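Side-chain contacts in membrane-bound lytic murein transglycosylase (Agrobacterium tumefaciens, PDB 2PNW), which probably cleaves the glycan strands of bacterial peptidoglycan as a lytic transglycosylase of the MltA family, releasing anhydro-muropeptides: residues A[58-63]-A[361-366]; A[225-230]-A[238-243]. All coordinates share one frame; numbering follows the deposited sequence.

Contact 1. Residues A[58-63]-A[361-366]; sequences VSLLEL and LLPRIA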
ATOM      1  N   VAL A  58      12.439  10.519 -13.835  1.00 18.36           N
ATOM      2  CA  VAL A  58      13.644   9.876 -14.388  1.00 18.59           C
ATOM      3  C   VAL A  58      14.836  10.837 -14.384  1.00 19.14           C
ATOM      4  O   VAL A  58      15.954  10.436 -14.112  1.00 19.03           O
ATOM      5  CB  VAL A  58      13.373   9.276 -15.794  1.00 18.92           C
ATOM      6  CG1 VAL A  58      14.686   8.993 -16.556  1.00 17.78           C
ATOM      7  CG2 VAL A  58      12.565   7.983 -15.643  1.00 17.16           C
ATOM      8  N   SER A  59      14.597  12.123 -14.612  1.00 20.20           N
ATOM      9  CA  SER A  59      15.713  13.056 -14.602  1.00 21.44           C
ATOM     10  C   SER A  59      16.401  13.077 -13.235  1.00 21.05           C
ATOM     11  O   SER A  59      17.635  13.071 -13.186  1.00 20.68           O
ATOM     12  CB  SER A  59      15.314  14.467 -15.084  1.00 22.09           C
ATOM     13  OG  SER A  59      14.472  15.095 -14.136  1.00 25.91           O
ATOM     14  N   LEU A  60      15.622  13.033 -12.143  1.00 20.49           N
ATOM     15  CA  LEU A  60      16.181  12.928 -10.777  1.00 19.93           C
ATOM     16  C   LEU A  60      16.878  11.588 -10.534  1.00 19.69           C
ATOM     17  O   LEU A  60      17.981  11.540  -9.974  1.00 18.96           O
ATOM     18  CB  LEU A  60      15.095  13.160  -9.718  1.00 20.29           C
ATOM     19  CG  LEU A  60      15.483  13.130  -8.222  1.00 20.61           C
ATOM     20  CD1 LEU A  60      16.469  14.258  -7.875  1.00 21.25           C
ATOM     21  CD2 LEU A  60      14.248  13.265  -7.391  1.00 20.95           C
ATOM     22  N   LEU A  61      16.240  10.500 -10.977  1.00 18.56           N
ATOM     23  CA  LEU A  61      16.783   9.166 -10.780  1.00 17.88           C
ATOM     24  C   LEU A  61      18.129   9.005 -11.471  1.00 18.56           C
ATOM     25  O   LEU A  61      19.030   8.355 -10.940  1.00 17.77           O
ATOM     26  CB  LEU A  61      15.804   8.100 -11.302  1.00 17.42           C
ATOM     27  CG  LEU A  61      14.412   8.110 -10.651  1.00 16.41           C
ATOM     28  CD1 LEU A  61      13.582   7.001 -11.307  1.00 17.37           C
ATOM     29  CD2 LEU A  61      14.507   7.916  -9.148  1.00 16.76           C
ATOM     30  N   GLU A  62      18.260   9.606 -12.654  1.00 19.80           N
ATOM     31  CA  GLU A  62      19.511   9.533 -13.405  1.00 20.28           C
ATOM     32  C   GLU A  62      20.635  10.323 -12.753  1.00 21.36           C
ATOM     33  O   GLU A  62      21.798   9.899 -12.788  1.00 22.40           O
ATOM     34  CB  GLU A  62      19.284   9.896 -14.875  1.00 21.42           C
ATOM     35  CG  GLU A  62      18.491   8.785 -15.586  1.00 21.99           C
ATOM     36  CD  GLU A  62      18.430   8.949 -17.100  1.00 26.04           C
ATOM     37  OE1 GLU A  62      18.193  10.073 -17.564  1.00 26.10           O
ATOM     38  OE2 GLU A  62      18.620   7.946 -17.818  1.00 29.73           O
ATOM     39  N   LEU A  63      20.299  11.449 -12.132  1.00 21.69           N
ATOM     40  CA  LEU A  63      21.280  12.177 -11.326  1.00 22.59           C
ATOM     41  C   LEU A  63      21.778  11.341 -10.151  1.00 22.41           C
ATOM     42  O   LEU A  63      22.982  11.344  -9.840  1.00 22.36           O
ATOM     43  CB  LEU A  63      20.685  13.482 -10.809  1.00 21.73           C
ATOM     44  CG  LEU A  63      20.558  14.574 -11.874  1.00 24.59           C
ATOM     45  CD1 LEU A  63      19.709  15.698 -11.320  1.00 23.13           C
ATOM     46  CD2 LEU A  63      21.925  15.073 -12.334  1.00 28.16           C
ATOM     47  N   LEU A 361       9.193  16.467  -2.726  1.00 22.31           N
ATOM     48  CA  LEU A 361      10.413  16.996  -3.321  1.00 21.93           C
ATOM     49  C   LEU A 361      10.285  16.841  -4.826  1.00 22.42           C
ATOM     50  O   LEU A 361      10.218  15.713  -5.335  1.00 21.53           O
ATOM     51  CB  LEU A 361      11.660  16.276  -2.807  1.00 21.79           C
ATOM     52  CG  LEU A 361      11.983  16.224  -1.303  1.00 22.77           C
ATOM     53  CD1 LEU A 361      13.426  15.750  -1.111  1.00 25.99           C
ATOM     54  CD2 LEU A 361      11.793  17.556  -0.623  1.00 26.05           C
ATOM     55  N   LEU A 362      10.219  17.963  -5.540  1.00 22.82           N
ATOM     56  CA  LEU A 362      10.086  17.900  -7.007  1.00 22.88           C
ATOM     57  C   LEU A 362      11.431  18.006  -7.679  1.00 23.92           C
ATOM     58  O   LEU A 362      12.244  18.842  -7.290  1.00 23.94           O
ATOM     59  CB  LEU A 362       9.163  19.004  -7.538  1.00 22.67           C
ATOM     60  CG  LEU A 362       7.776  19.134  -6.909  1.00 22.13           C
ATOM     61  CD1 LEU A 362       6.944  20.135  -7.679  1.00 20.56           C
ATOM     62  CD2 LEU A 362       7.078  17.769  -6.897  1.00 23.28           C
ATOM     63  N   PRO A 363      11.664  17.183  -8.722  1.00 25.07           N
ATOM     64  CA  PRO A 363      12.848  17.322  -9.554  1.00 26.01           C
ATOM     65  C   PRO A 363      12.931  18.780 -10.012  1.00 27.45           C
ATOM     66  O   PRO A 363      11.893  19.395 -10.339  1.00 25.58           O
ATOM     67  CB  PRO A 363      12.532  16.428 -10.759  1.00 26.48           C
ATOM     68  CG  PRO A 363      11.565  15.400 -10.248  1.00 25.85           C
ATOM     69  CD  PRO A 363      10.777  16.086  -9.183  1.00 25.52           C
ATOM     70  N   ARG A 364      14.136  19.345 -10.035  1.00 29.84           N
ATOM     71  CA  ARG A 364      14.217  20.801 -10.164  1.00 33.16           C
ATOM     72  C   ARG A 364      13.730  21.377 -11.499  1.00 33.70           C
ATOM     73  O   ARG A 364      13.185  22.478 -11.508  1.00 34.52           O
ATOM     74  CB  ARG A 364      15.530  21.396  -9.593  1.00 32.90           C
ATOM     75  CG  ARG A 364      16.733  21.424 -10.479  1.00 35.96           C
ATOM     76  CD  ARG A 364      17.997  21.872  -9.689  1.00 35.84           C
ATOM     77  NE  ARG A 364      17.834  23.168  -9.028  1.00 42.77           N
ATOM     78  CZ  ARG A 364      17.590  23.346  -7.725  1.00 45.24           C
ATOM     79  NH1 ARG A 364      17.454  24.577  -7.243  1.00 45.47           N
ATOM     80  NH2 ARG A 364      17.470  22.305  -6.895  1.00 46.69           N
ATOM     81  N   ILE A 365      13.815  20.612 -12.590  1.00 34.82           N
ATOM     82  CA  ILE A 365      13.202  21.051 -13.871  1.00 36.40           C
ATOM     83  C   ILE A 365      11.675  21.117 -13.817  1.00 35.79           C
ATOM     84  O   ILE A 365      11.073  22.044 -14.376  1.00 36.08           O
ATOM     85  CB  ILE A 365      13.629  20.214 -15.126  1.00 36.79           C
ATOM     86  CG1 ILE A 365      13.038  18.789 -15.083  1.00 37.77           C
ATOM     87  CG2 ILE A 365      15.163  20.229 -15.304  1.00 39.19           C
ATOM     88  CD1 ILE A 365      12.774  18.129 -16.464  1.00 37.70           C
ATOM     89  N   ALA A 366      11.058  20.145 -13.144  1.00 34.75           N
ATOM     90  CA  ALA A 366       9.603  20.116 -12.975  1.00 34.67           C
ATOM     91  C   ALA A 366       9.122  21.199 -12.030  1.00 34.55           C
ATOM     92  O   ALA A 366       8.002  21.693 -12.159  1.00 35.03           O
ATOM     93  CB  ALA A 366       9.147  18.764 -12.463  1.00 34.02           C
TER
HETATM   94  O   HOH W   1      15.149  17.779 -12.810  1.00 28.65           O
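The apolar part of this contact is a meeting of L60 with P363, where CB of the leucine lies 4.2 Å from CG of the proline ring. The same two residues have the nearest CA atoms, 5.6 Å apart. Both are buried, and each has further neighbours: L60 also leans on F78 and N82 of helix 72-82, while P363 rests on L298.

Polar and mixed contacts gather at S59. From one side, S59 OG faces P363 CB and I365 CG1, each 4.1 Å away. With chi1 at 70°, OG lies between the backbone N and the carbonyl carbon of its own residue, close enough to the preceding turn to hydrogen-bond E56 O as well. One water bridges the segments: it donates to S59 OG at 3.1 Å and accepts from I365 N, also at 3.1 Å. The water thereby serves a backbone N-H just after the strand, and no direct hydrogen bond joins the segments.

Helix 54-66 thus packs against the end of strand 353-363, where the chain turns into a short, weakly bonded helical turn. That strand belongs largely to the 3D domain, a family grouped with double-psi beta-barrels, consistent with such a barrel here.

Contact 2. Residues A[225-230]-A[238-243]; sequences GELDPK and RQWLAD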
ATOM      1  N   GLY A 225     -21.035   1.190  17.177  1.00 23.59           N
ATOM      2  CA  GLY A 225     -20.744   1.383  18.612  1.00 23.92           C
ATOM      3  C   GLY A 225     -20.041   0.204  19.270  1.00 24.64           C
ATOM      4  O   GLY A 225     -20.106   0.031  20.495  1.00 24.36           O
ATOM      5  N   GLU A 226     -19.365  -0.625  18.469  1.00 23.79           N
ATOM      6  CA  GLU A 226     -18.653  -1.810  19.002  1.00 24.18           C
ATOM      7  C   GLU A 226     -17.266  -1.493  19.556  1.00 24.99           C
ATOM      8  O   GLU A 226     -16.759  -2.195  20.450  1.00 25.34           O
ATOM      9  CB  GLU A 226     -18.526  -2.914  17.954  1.00 24.06           C
ATOM     10  CG  GLU A 226     -19.823  -3.333  17.286  1.00 24.24           C
ATOM     11  CD  GLU A 226     -20.761  -4.104  18.203  1.00 29.57           C
ATOM     12  OE1 GLU A 226     -20.380  -4.445  19.354  1.00 31.70           O
ATOM     13  OE2 GLU A 226     -21.879  -4.383  17.744  1.00 30.51           O
ATOM     14  N   LEU A 227     -16.637  -0.457  19.016  1.00 25.02           N
ATOM     15  CA  LEU A 227     -15.314  -0.073  19.444  1.00 26.14           C
ATOM     16  C   LEU A 227     -15.286   1.415  19.767  1.00 27.93           C
ATOM     17  O   LEU A 227     -16.087   2.192  19.254  1.00 28.01           O
ATOM     18  CB  LEU A 227     -14.264  -0.427  18.370  1.00 25.98           C
ATOM     19  CG  LEU A 227     -14.071  -1.925  18.040  1.00 25.07           C
ATOM     20  CD1 LEU A 227     -13.254  -2.096  16.764  1.00 26.22           C
ATOM     21  CD2 LEU A 227     -13.388  -2.649  19.180  1.00 22.69           C
ATOM     22  N   ASP A 228     -14.342   1.784  20.626  1.00 29.80           N
ATOM     23  CA  ASP A 228     -14.122   3.166  21.054  1.00 31.87           C
ATOM     24  C   ASP A 228     -13.245   3.907  20.042  1.00 31.71           C
ATOM     25  O   ASP A 228     -12.120   3.476  19.781  1.00 31.75           O
ATOM     26  CB  ASP A 228     -13.438   3.113  22.426  1.00 32.46           C
ATOM     27  CG  ASP A 228     -13.216   4.491  23.060  1.00 36.31           C
ATOM     28  OD1 ASP A 228     -13.469   5.547  22.431  1.00 38.14           O
ATOM     29  OD2 ASP A 228     -12.762   4.495  24.225  1.00 40.05           O
ATOM     30  N   PRO A 229     -13.738   5.031  19.474  1.00 32.68           N
ATOM     31  CA  PRO A 229     -12.888   5.766  18.526  1.00 33.01           C
ATOM     32  C   PRO A 229     -11.568   6.265  19.117  1.00 33.75           C
ATOM     33  O   PRO A 229     -10.610   6.478  18.376  1.00 33.36           O
ATOM     34  CB  PRO A 229     -13.765   6.948  18.085  1.00 33.75           C
ATOM     35  CG  PRO A 229     -14.846   7.050  19.112  1.00 32.56           C
ATOM     36  CD  PRO A 229     -15.070   5.659  19.617  1.00 32.41           C
ATOM     37  N   LYS A 230     -11.514   6.445  20.434  1.00 34.30           N
ATOM     38  CA  LYS A 230     -10.278   6.901  21.081  1.00 34.59           C
ATOM     39  C   LYS A 230      -9.176   5.840  21.113  1.00 33.97           C
ATOM     40  O   LYS A 230      -7.987   6.170  21.225  1.00 33.43           O
ATOM     41  CB  LYS A 230     -10.564   7.428  22.487  1.00 35.34           C
ATOM     42  CG  LYS A 230     -11.211   8.821  22.487  1.00 37.91           C
ATOM     43  CD  LYS A 230     -11.309   9.385  23.904  1.00 42.91           C
ATOM     44  CE  LYS A 230     -11.380  10.907  23.908  1.00 45.77           C
ATOM     45  NZ  LYS A 230     -12.763  11.441  23.668  1.00 46.32           N
ATOM     46  N   ARG A 238      -8.923  -6.756  15.851  1.00 18.66           N
ATOM     47  CA  ARG A 238      -8.660  -8.192  15.912  1.00 19.19           C
ATOM     48  C   ARG A 238      -9.202  -8.801  17.227  1.00 19.01           C
ATOM     49  O   ARG A 238      -9.762  -9.896  17.223  1.00 18.89           O
ATOM     50  CB  ARG A 238      -7.169  -8.442  15.815  1.00 18.19           C
ATOM     51  CG  ARG A 238      -6.576  -8.315  14.393  1.00 19.89           C
ATOM     52  CD  ARG A 238      -5.053  -8.552  14.511  1.00 22.02           C
ATOM     53  NE  ARG A 238      -4.302  -8.430  13.246  1.00 22.45           N
ATOM     54  CZ  ARG A 238      -4.125  -9.415  12.368  1.00 24.21           C
ATOM     55  NH1 ARG A 238      -4.682 -10.597  12.564  1.00 23.06           N
ATOM     56  NH2 ARG A 238      -3.364  -9.220  11.292  1.00 22.43           N
ATOM     57  N   GLN A 239      -9.051  -8.083  18.335  1.00 20.20           N
ATOM     58  CA  GLN A 239      -9.605  -8.578  19.631  1.00 20.60           C
ATOM     59  C   GLN A 239     -11.125  -8.730  19.534  1.00 20.18           C
ATOM     60  O   GLN A 239     -11.689  -9.742  19.979  1.00 20.68           O
ATOM     61  CB  GLN A 239      -9.245  -7.625  20.786  1.00 20.88           C
ATOM     62  CG  GLN A 239      -9.611  -8.182  22.205  1.00 22.79           C
ATOM     63  CD  GLN A 239      -8.917  -9.495  22.504  1.00 29.58           C
ATOM     64  OE1 GLN A 239      -7.688  -9.570  22.515  1.00 31.01           O
ATOM     65  NE2 GLN A 239      -9.697 -10.539  22.734  1.00 30.93           N
ATOM     66  N   TRP A 240     -11.792  -7.709  18.993  1.00 19.32           N
ATOM     67  CA  TRP A 240     -13.271  -7.739  18.873  1.00 18.37           C
ATOM     68  C   TRP A 240     -13.684  -8.939  18.057  1.00 17.32           C
ATOM     69  O   TRP A 240     -14.574  -9.696  18.441  1.00 17.19           O
ATOM     70  CB  TRP A 240     -13.832  -6.453  18.225  1.00 19.04           C
ATOM     71  CG  TRP A 240     -15.348  -6.432  18.270  1.00 19.12           C
ATOM     72  CD1 TRP A 240     -16.127  -5.861  19.253  1.00 19.79           C
ATOM     73  CD2 TRP A 240     -16.258  -7.029  17.333  1.00 18.25           C
ATOM     74  NE1 TRP A 240     -17.462  -6.062  18.974  1.00 18.78           N
ATOM     75  CE2 TRP A 240     -17.572  -6.788  17.817  1.00 18.56           C
ATOM     76  CE3 TRP A 240     -16.096  -7.764  16.143  1.00 18.18           C
ATOM     77  CZ2 TRP A 240     -18.711  -7.229  17.145  1.00 18.95           C
ATOM     78  CZ3 TRP A 240     -17.231  -8.221  15.476  1.00 18.53           C
ATOM     79  CH2 TRP A 240     -18.531  -7.953  15.984  1.00 19.05           C
ATOM     80  N   LEU A 241     -13.003  -9.149  16.930  1.00 16.21           N
ATOM     81  CA  LEU A 241     -13.287 -10.291  16.074  1.00 16.13           C
ATOM     82  C   LEU A 241     -12.996 -11.632  16.772  1.00 16.70           C
ATOM     83  O   LEU A 241     -13.743 -12.587  16.621  1.00 16.97           O
ATOM     84  CB  LEU A 241     -12.477 -10.172  14.764  1.00 15.99           C
ATOM     85  CG  LEU A 241     -12.970  -9.062  13.808  1.00 16.51           C
ATOM     86  CD1 LEU A 241     -11.840  -8.813  12.740  1.00 17.30           C
ATOM     87  CD2 LEU A 241     -14.333  -9.393  13.155  1.00 17.23           C
ATOM     88  N   ALA A 242     -11.904 -11.698  17.524  1.00 17.82           N
ATOM     89  CA  ALA A 242     -11.588 -12.920  18.308  1.00 19.17           C
ATOM     90  C   ALA A 242     -12.694 -13.216  19.344  1.00 19.59           C
ATOM     91  O   ALA A 242     -13.010 -14.374  19.600  1.00 21.52           O
ATOM     92  CB  ALA A 242     -10.270 -12.750  19.024  1.00 18.95           C
ATOM     93  N   ASP A 243     -13.261 -12.161  19.911  1.00 19.99           N
ATOM     94  CA  ASP A 243     -14.334 -12.263  20.928  1.00 20.26           C
ATOM     95  C   ASP A 243     -15.743 -12.474  20.364  1.00 20.09           C
ATOM     96  O   ASP A 243     -16.713 -12.682  21.133  1.00 18.91           O
ATOM     97  CB  ASP A 243     -14.320 -11.013  21.813  1.00 20.43           C
ATOM     98  CG  ASP A 243     -13.117 -10.967  22.728  1.00 23.39           C
ATOM     99  OD1 ASP A 243     -12.560 -12.029  23.033  1.00 27.26           O
ATOM    100  OD2 ASP A 243     -12.750  -9.866  23.150  1.00 25.64           O
TER
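L227 and W240 face each other with their CA atoms 8.0 Å apart, the shortest such distance here, where a loop runs past one turn of a helix. The motif is a short helix-loop-helix connection: helix 217-223 ends in a Schellman motif at G225, whose phi is positive, and the chain then runs through 226-230 without regular structure before helix 234-243 begins. Within the loop an Asx turn forms, with K230 N donating to D228 OD1 from above the carboxylate plane. Segment 238-243 is helical, and Q239 NE2 reaches one turn on to D243 OD2 at 3.2 Å along its surface.

W240 carries the contact from the helix side. Its CG is anti to the backbone N (chi1 -173°), which sends the indole out toward the loop, where E226 crosses it obliquely. E226 CB stands above the indole plane just outside W240 NE1, 3.5 Å from that atom, and the chain then drops past the NE1/CZ2 edge, with E226 CD 3.9 Å from W240 CZ2. The bend at chi2 (-71°) brings the carboxylate down beside this edge, tilted 57° to the indole. L227 adds an apolar touch at the base of the same side chain, its CD2 lying 3.9 Å from W240 CB.

L221 of helix 217-223 touches E226, L227 and W240 alike, tying the preceding helix into this surface cluster within the MltA-specific insert region. Beyond the loop, W240 stacks on the ring of H244 and packs on V251 of helix 248-252. The one hydrogen bond across the segments is weak and bent: W240 NE1 donates to E226 OE1 over 3.4 Å, the oxygen lying at the indole edge, near the ring plane.

Overall arrangement
Contacts 1 and 2 lie on opposite sides of the chain's centre, each centred about 24 Å from it. Their own centres are about 45 Å apart and their nearest atoms about 31 Å, so neither touches the other. Contact 1 joins segments whose nearest ends are 298 positions apart, bringing an N-terminal helix to the C-terminal end of the fold; contact 2, which falls within the sequence this long closure spans, is local, with only seven residues between its segments. The first is partly buried, whereas the second is a surface contact. Both are packing contacts, and no ligand lies in either.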